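Manganese-dependent ADP-ribose/CDP-alcohol diphosphatase (Danio rerio, PDB 2NXF) probably hydrolyses ADP-ribose and CDP-alcohols such as CDP-choline at a dinuclear metal centre of the calcineurin-like phosphoesterase type. Local coordinates at residues Val14-Glu20 and Arg31-Ala37; Asp38-Asp42 and Val79-Leu83. Where two conformers were deposited one is given. Residue numbers count along the deposited sequence, not the author numbering.

Contact 1: Val14-Glu20 and Arg31-Ala37; sequences VQYADIE and RYYRGSA. With ZN (zinc ion), chain B; PO4 (phosphate ion), chain F.
In this calcineurin-like phosphoesterase, 14-20 is an irregular loop after strand 6-11. Segment 31-37 leads into helix 35-49. The Y33 ring (chi1 m) is the apolar centre. I19, with chi1 p, lays CD1 over one ring face, a CH-pi contact 3.8 Å from the centroid; I19 CG1 is 3.6 Å from Y33 CD2. A17 CB sits 4.1 Å from Y33 CB. Y16 (chi1 t) puts CD1 3.7 Å from A37 CB, and T78 and V79 of helix 72-84 also touch Y16. CA pairs are V14-S36 (5.5 Å), Y16-Y33 (5.0 Å) and D18-R34 (5.5 Å). Y33 O accepts a hydrogen bond from S36 OG at 2.7 Å and a weak one from A17 N at 3.5 Å. D18 centres an inverse gamma turn, and its OD1 forms a salt bridge with R34 NE at 2.7 Å. A water joins I19 O to R34 N. Q15 is left-handed (phi/psi 54/42), its side chain ending at the metal site. Q15 NE2 hydrogen-bonds to D63 and, weakly, to phosphate O3 (2.9 Å). R31 NH2 forms a salt bridge with E288, and R31 NH1 donates weakly to phosphate O2 at 3.4 Å. D13, D60 and H267 complete the zinc's protein ligands; Q15 OE1 binds it at 2.0 Å.

Contact 2: Asp38-Asp42 and Val79-Leu83; sequences DLLRD and VMAEL
Helices 35-49 and 72-84 are the connecting helices of two successive beta-alpha-beta crossovers of the calcineurin-like phosphoesterase fold, 6-11 to 54-57 and 54-57 to 89-92. They pack side by side. Segments 38-42 and 79-83 are helical throughout. Their axes come within 9.5 Å and run nearly parallel, at 18°. The closest CA pair is R41-E82, 5.7 Å apart. Within the segments, D42 N donates to D38 O at 3.1 Å, and L83 N to V79 O at 3.0 Å. Between the helices the polar link is a salt-bridge network of D38, R41 and E82. R41 (chi1 t, chi2 t, chi3 m) folds so that NH1 donates to D38 OD1 at 2.7 Å, one helical turn earlier. Its other side faces E82, whose chi1 and chi2 are both m. R41 NE shares its proton weakly between E82 OE1 (3.2 Å) and OE2 (3.3 Å). R41 NH2 adds a weak bond to E82 OE2 at 3.4 Å. All three guanidinium nitrogens thus have a carboxylate partner, with the shortest bond to D38. D42 OD2 turns elsewhere, to H294 and Q46. Beside the charges, L40 (chi1 t, chi2 p) makes the apolar contacts across the helices. L40 CD2 is 3.9 Å from E82 CB and 4.1 Å from V79 CB. L83 also rests on I61 and on H92 of strand 89-92; L83 CD2 lies 3.9 Å from L40 CD1.

Overall arrangement
From the N terminus, strand 6-11 of the six-stranded sheet leads into the loop holding 14-20. The short hairpin of strands 22-23 and 30-31 brings the chain back, and 31-37 starts at its last residue. Contact 1 closes this loop beside the metal centre. Helix 35-49 then runs on directly into contact 2. That contact closes a longer loop, which includes strand 54-57 and helix 65-68, when helix 72-84 comes alongside. The two contacts follow in series and do not nest. Their centres are 11 Å apart, and both use helix 35-49. They touch where Y16 CB meets V79 CG1 at 3.5 Å, so the metal-site loop and both helices pack together.

Contact 1: Val14-Glu20 and Arg31-Ala37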
# COMPACT_ATOMS: atom_id res chain seq x y z
N VAL A 14 -0.49 5.95 7.92
CA VAL A 14 -0.60 6.47 9.30
C VAL A 14 0.64 7.36 9.59
O VAL A 14 0.52 8.51 10.02
CB VAL A 14 -0.72 5.32 10.33
CG1 VAL A 14 -0.71 5.86 11.78
CG2 VAL A 14 -2.00 4.49 10.08
N GLN A 15 1.83 6.81 9.31
CA GLN A 15 3.09 7.57 9.40
C GLN A 15 3.29 8.25 10.75
O GLN A 15 3.72 9.39 10.82
CB GLN A 15 3.24 8.57 8.22
CG GLN A 15 4.13 7.97 7.15
CD GLN A 15 4.05 8.67 5.82
OE1 GLN A 15 3.29 8.26 4.93
NE2 GLN A 15 4.84 9.73 5.67
N TYR A 16 2.96 7.51 11.80
CA TYR A 16 3.09 8.01 13.17
C TYR A 16 4.53 8.38 13.51
O TYR A 16 5.46 7.70 13.08
CB TYR A 16 2.58 6.96 14.18
CG TYR A 16 2.88 7.37 15.59
CD1 TYR A 16 2.17 8.41 16.20
CD2 TYR A 16 3.92 6.77 16.31
CE1 TYR A 16 2.45 8.81 17.50
CE2 TYR A 16 4.22 7.18 17.60
CZ TYR A 16 3.48 8.20 18.19
OH TYR A 16 3.77 8.63 19.47
N ALA A 17 4.70 9.46 14.26
CA ALA A 17 5.97 9.78 14.93
C ALA A 17 5.67 10.70 16.09
O ALA A 17 4.74 11.51 16.03
CB ALA A 17 6.96 10.44 13.95
N ASP A 18 6.46 10.58 17.16
CA ASP A 18 6.27 11.41 18.35
C ASP A 18 7.05 12.72 18.18
O ASP A 18 8.03 12.99 18.91
CB ASP A 18 6.71 10.65 19.61
CG ASP A 18 6.36 11.39 20.89
OD1 ASP A 18 5.55 12.36 20.86
OD2 ASP A 18 6.93 11.03 21.95
N ILE A 19 6.62 13.52 17.21
CA ILE A 19 7.30 14.77 16.86
C ILE A 19 6.25 15.83 16.50
O ILE A 19 5.10 15.50 16.24
CB ILE A 19 8.26 14.59 15.65
CG1 ILE A 19 7.50 14.19 14.38
CG2 ILE A 19 9.37 13.59 15.95
CD1 ILE A 19 8.39 13.77 13.18
N GLU A 20 6.66 17.09 16.50
CA GLU A 20 5.71 18.16 16.16
C GLU A 20 5.27 18.05 14.70
O GLU A 20 5.96 17.45 13.86
CB GLU A 20 6.29 19.54 16.50
CG GLU A 20 6.15 19.91 18.00
CD GLU A 20 6.84 21.21 18.38
OE1 GLU A 20 8.02 21.42 18.02
OE2 GLU A 20 6.21 22.02 19.11
N ARG A 31 1.68 17.65 7.86
CA ARG A 31 1.79 16.27 8.34
C ARG A 31 1.58 16.20 9.86
O ARG A 31 2.32 16.82 10.63
CB ARG A 31 3.11 15.63 7.88
CG ARG A 31 3.01 15.31 6.41
CD ARG A 31 4.16 14.58 5.81
NE ARG A 31 3.92 14.43 4.37
CZ ARG A 31 4.56 13.59 3.57
NH1 ARG A 31 5.51 12.77 4.06
NH2 ARG A 31 4.26 13.56 2.28
N TYR A 32 0.55 15.47 10.27
CA TYR A 32 0.05 15.49 11.64
C TYR A 32 0.56 14.24 12.35
O TYR A 32 -0.18 13.29 12.56
CB TYR A 32 -1.48 15.52 11.60
CG TYR A 32 -2.02 16.77 10.94
CD1 TYR A 32 -2.19 17.93 11.67
CD2 TYR A 32 -2.36 16.78 9.58
CE1 TYR A 32 -2.69 19.09 11.07
CE2 TYR A 32 -2.87 17.93 8.96
CZ TYR A 32 -3.03 19.07 9.72
OH TYR A 32 -3.52 20.22 9.15
N TYR A 33 1.86 14.24 12.69
CA TYR A 33 2.55 13.01 13.11
C TYR A 33 1.94 12.38 14.37
O TYR A 33 1.69 11.17 14.41
CB TYR A 33 4.06 13.29 13.30
CG TYR A 33 4.76 13.66 12.01
CD1 TYR A 33 5.02 12.68 11.02
CD2 TYR A 33 5.16 14.98 11.76
CE1 TYR A 33 5.65 13.01 9.82
CE2 TYR A 33 5.81 15.30 10.56
CZ TYR A 33 6.03 14.31 9.60
OH TYR A 33 6.65 14.63 8.41
N ARG A 34 1.73 13.19 15.40
CA ARG A 34 1.16 12.65 16.64
C ARG A 34 -0.32 12.31 16.50
O ARG A 34 -0.78 11.30 17.03
CB ARG A 34 1.38 13.60 17.82
CG ARG A 34 2.84 13.67 18.24
CD ARG A 34 2.97 14.50 19.50
NE ARG A 34 4.37 14.60 19.91
CZ ARG A 34 5.09 15.72 19.94
NH1 ARG A 34 4.54 16.88 19.59
NH2 ARG A 34 6.36 15.67 20.33
N GLY A 35 -1.06 13.17 15.78
CA GLY A 35 -2.51 12.99 15.59
C GLY A 35 -2.87 11.70 14.86
O GLY A 35 -3.98 11.18 15.01
N SER A 36 -1.92 11.18 14.08
CA SER A 36 -2.16 9.95 13.33
C SER A 36 -2.55 8.80 14.25
O SER A 36 -3.38 7.98 13.88
CB SER A 36 -0.95 9.57 12.49
OG SER A 36 0.15 9.25 13.32
N ALA A 37 -1.96 8.75 15.44
CA ALA A 37 -2.28 7.67 16.38
C ALA A 37 -3.70 7.81 16.94
O ALA A 37 -4.34 6.79 17.24
CB ALA A 37 -1.25 7.62 17.51
ZN ZN B . 3.11 7.96 2.97
P PO4 F . 5.60 9.64 1.54
O1 PO4 F . 4.88 10.49 0.51
O2 PO4 F . 6.81 10.40 2.05
O3 PO4 F . 4.75 9.40 2.77
O4 PO4 F . 5.98 8.31 0.97
O HOH W 1 2.51 15.96 15.59
O HOH W 2 3.43 7.83 0.86

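Contact 2: Asp38-Asp42 and Val79-Leu83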
# COMPACT_ATOMS: atom_id res chain seq x y z
N ASP A 38 -4.19 9.05 17.07
CA ASP A 38 -5.57 9.32 17.51
C ASP A 38 -6.56 8.89 16.43
O ASP A 38 -7.61 8.29 16.74
CB ASP A 38 -5.75 10.80 17.82
CG ASP A 38 -4.88 11.27 18.98
OD1 ASP A 38 -4.59 10.47 19.90
OD2 ASP A 38 -4.50 12.46 18.99
N LEU A 39 -6.25 9.18 15.16
CA LEU A 39 -7.10 8.72 14.07
C LEU A 39 -7.10 7.19 13.99
O LEU A 39 -8.15 6.56 13.81
CB LEU A 39 -6.67 9.33 12.71
CG LEU A 39 -6.88 10.86 12.62
CD1 LEU A 39 -6.47 11.35 11.24
CD2 LEU A 39 -8.33 11.30 12.90
N LEU A 40 -5.92 6.58 14.13
CA LEU A 40 -5.82 5.11 14.10
C LEU A 40 -6.65 4.47 15.25
O LEU A 40 -7.39 3.48 15.01
CB LEU A 40 -4.35 4.68 14.20
CG LEU A 40 -4.10 3.17 14.26
CD1 LEU A 40 -4.76 2.46 13.07
CD2 LEU A 40 -2.58 2.89 14.35
N ARG A 41 -6.54 5.02 16.45
CA ARG A 41 -7.30 4.55 17.62
C ARG A 41 -8.80 4.60 17.36
O ARG A 41 -9.53 3.66 17.69
CB ARG A 41 -6.95 5.39 18.85
CG ARG A 41 -7.61 4.95 20.16
CD ARG A 41 -7.07 5.77 21.33
NE ARG A 41 -5.63 6.02 21.17
CZ ARG A 41 -5.07 7.21 21.01
NH1 ARG A 41 -5.82 8.32 21.03
NH2 ARG A 41 -3.76 7.31 20.84
N ASP A 42 -9.26 5.70 16.76
CA ASP A 42 -10.68 5.85 16.45
C ASP A 42 -11.15 4.88 15.35
O ASP A 42 -12.26 4.31 15.45
CB ASP A 42 -11.03 7.28 16.05
CG ASP A 42 -12.51 7.43 15.74
OD1 ASP A 42 -13.32 7.51 16.69
OD2 ASP A 42 -12.84 7.38 14.54
N VAL A 79 2.04 2.09 17.36
CA VAL A 79 1.00 1.79 16.39
C VAL A 79 0.52 0.35 16.48
O VAL A 79 -0.67 0.08 16.25
CB VAL A 79 1.39 2.16 14.92
CG1 VAL A 79 1.63 3.67 14.79
CG2 VAL A 79 2.60 1.36 14.43
N MSE A 80 1.42 -0.57 16.81
CA MSE A 80 1.04 -1.98 16.98
C MSE A 80 0.09 -2.14 18.16
O MSE A 80 -0.87 -2.92 18.09
CB MSE A 80 2.26 -2.91 17.14
CG MSE A 80 3.12 -3.06 15.87
SE MSE A 80 2.14 -3.63 14.23
CE MSE A 80 1.07 -4.95 14.94
N ALA A 81 0.33 -1.39 19.25
CA ALA A 81 -0.55 -1.42 20.41
C ALA A 81 -1.96 -0.95 20.05
O ALA A 81 -2.94 -1.51 20.56
CB ALA A 81 0.02 -0.59 21.54
N GLU A 82 -2.08 0.07 19.20
CA GLU A 82 -3.40 0.53 18.75
C GLU A 82 -4.09 -0.53 17.90
O GLU A 82 -5.28 -0.80 18.10
CB GLU A 82 -3.34 1.86 17.99
CG GLU A 82 -2.74 3.02 18.81
CD GLU A 82 -3.56 3.39 20.02
OE1 GLU A 82 -4.78 3.09 20.06
OE2 GLU A 82 -2.98 3.99 20.96
N LEU A 83 -3.35 -1.13 16.98
CA LEU A 83 -3.92 -2.17 16.10
C LEU A 83 -4.28 -3.45 16.83
O LEU A 83 -5.29 -4.09 16.51
CB LEU A 83 -3.00 -2.45 14.92
CG LEU A 83 -3.08 -1.41 13.81
CD1 LEU A 83 -1.90 -1.59 12.86
CD2 LEU A 83 -4.39 -1.46 13.01